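Local coordinates for response regulator protein (Burkholderia pseudomallei, PDB 3RQI) that acts as a two-component response regulator, taking up phosphate on a receiver-domain aspartate and probably controlling transcription through a Fis-type DNA-binding region, at the interface of chains A and B. Numbering follows the deposited sequence. Chains: chain A/B, Response regulator protein.

The interface of chains A and B. Residues chain A 89-91, 94-95, 105; chain B 89-91, 94-95, 105.
The ring of A:Tyr105 carries A:Ala94 CB over the centre of one face, 3.6 Å above the plane, and has A:Ala89 CB at its edge, in plane; B:Tyr105 is its two-fold twin. CG stands anti to the backbone N (chi1 -179°), and the phenol oxygen A:Tyr105 OH accepts a hydrogen bond from the backbone A:Ser90 N at 3.1 Å (159° at H), which chain B repeats. That bond ties strand 104-107 to the loop leading into helix 91-100 and holds the ring's tip, while the two alanine methyls probably limit its rotation. Across the two-fold, B:Ile91 comes in on the same side of the ring plane as A:Ala94, beyond the CD2–CE2 rim, its side chain crossing that of A:Tyr105 at about a right angle. Its branch methyl B:Ile91 CG2, anti to the backbone N, lies 3.6 Å from A:Tyr105 CD2 and also touches A:Ala94 CB at 3.9 Å. The longer branch is extended (chi2 177°), so its tip B:Ile91 CD1 reaches A:Ala89 CB at 3.7 Å. At the centre the two isoleucines cross obliquely, A:Ile91 CG1 and B:Ile91 CG1 being 4.1 Å apart. B:Val95 CG2 closes the far end against A:Tyr105 CB at 3.9 Å. No polar bond crosses this patch. Helix 91-100 and strand 104-107 correspond to α4 and β5 of the receiver fold, a surface through which many phosphorylated regulators dimerise; if the deposited pair is biological, this apolar patch could serve such dimerisation.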
# COMPACT_ATOMS: atom_id res chain seq x y z
N ALA A 89 -2.23 8.93 2.54
CA ALA A 89 -2.06 7.51 2.23
C ALA A 89 -1.46 7.31 0.84
O ALA A 89 -1.78 8.06 -0.10
CB ALA A 89 -3.37 6.75 2.37
N SER A 90 -0.58 6.32 0.73
CA SER A 90 -0.02 5.91 -0.55
C SER A 90 0.46 4.48 -0.49
O SER A 90 0.87 3.97 0.58
CB SER A 90 1.14 6.83 -0.97
OG SER A 90 2.21 6.83 -0.02
N ILE A 91 0.42 3.81 -1.64
CA ILE A 91 1.03 2.46 -1.69
C ILE A 91 2.48 2.49 -1.28
O ILE A 91 2.92 1.60 -0.52
CB ILE A 91 0.82 1.84 -3.08
CG1 ILE A 91 -0.69 1.63 -3.24
CG2 ILE A 91 1.63 0.57 -3.23
CD1 ILE A 91 -1.12 1.10 -4.60
N ALA A 94 2.91 2.61 2.44
CA ALA A 94 2.37 1.39 3.07
C ALA A 94 3.40 0.25 2.94
O ALA A 94 3.68 -0.42 3.90
CB ALA A 94 1.02 1.04 2.44
N VAL A 95 3.97 0.08 1.75
CA VAL A 95 5.05 -0.91 1.53
C VAL A 95 6.17 -0.67 2.56
O VAL A 95 6.55 -1.62 3.26
CB VAL A 95 5.59 -0.82 0.07
CG1 VAL A 95 6.89 -1.63 -0.10
CG2 VAL A 95 4.54 -1.31 -0.96
N TYR A 105 -2.14 -0.65 8.12
CA TYR A 105 -2.05 0.73 7.63
C TYR A 105 -3.45 1.12 7.23
O TYR A 105 -4.14 0.35 6.55
CB TYR A 105 -1.09 0.73 6.43
CG TYR A 105 -0.79 2.05 5.70
CD1 TYR A 105 0.51 2.57 5.71
CD2 TYR A 105 -1.80 2.74 4.98
CE1 TYR A 105 0.84 3.73 5.00
CE2 TYR A 105 -1.50 3.90 4.28
CZ TYR A 105 -0.17 4.38 4.29
OH TYR A 105 0.12 5.51 3.60
N ALA B 89 -4.48 -2.41 -8.08
CA ALA B 89 -3.66 -1.94 -6.96
C ALA B 89 -4.53 -1.48 -5.79
O ALA B 89 -5.60 -0.87 -6.00
CB ALA B 89 -2.70 -0.85 -7.39
N SER B 90 -4.07 -1.79 -4.58
CA SER B 90 -4.72 -1.31 -3.36
C SER B 90 -3.73 -1.30 -2.21
O SER B 90 -2.78 -2.11 -2.16
CB SER B 90 -5.93 -2.17 -2.99
OG SER B 90 -5.60 -3.54 -2.77
N ILE B 91 -3.95 -0.38 -1.28
CA ILE B 91 -3.13 -0.42 -0.05
C ILE B 91 -3.24 -1.75 0.65
O ILE B 91 -2.21 -2.29 1.11
CB ILE B 91 -3.50 0.76 0.87
CG1 ILE B 91 -3.08 2.03 0.13
CG2 ILE B 91 -2.84 0.61 2.23
CD1 ILE B 91 -3.43 3.33 0.84
N ALA B 94 -1.09 -4.38 -0.94
CA ALA B 94 0.34 -4.03 -0.83
C ALA B 94 0.85 -4.38 0.57
O ALA B 94 1.88 -5.00 0.70
CB ALA B 94 0.52 -2.54 -1.16
N VAL B 95 0.09 -4.03 1.61
CA VAL B 95 0.43 -4.41 3.00
C VAL B 95 0.62 -5.94 3.06
O VAL B 95 1.68 -6.38 3.54
CB VAL B 95 -0.69 -3.94 3.99
CG1 VAL B 95 -0.51 -4.58 5.38
CG2 VAL B 95 -0.72 -2.40 4.11
N TYR B 105 6.10 -3.20 -4.85
CA TYR B 105 4.75 -3.35 -5.40
C TYR B 105 4.54 -2.18 -6.33
O TYR B 105 4.84 -1.04 -5.96
CB TYR B 105 3.76 -3.33 -4.22
CG TYR B 105 2.25 -3.48 -4.49
CD1 TYR B 105 1.57 -4.59 -3.99
CD2 TYR B 105 1.53 -2.48 -5.20
CE1 TYR B 105 0.18 -4.73 -4.15
CE2 TYR B 105 0.16 -2.60 -5.38
CZ TYR B 105 -0.50 -3.72 -4.85
OH TYR B 105 -1.85 -3.84 -5.02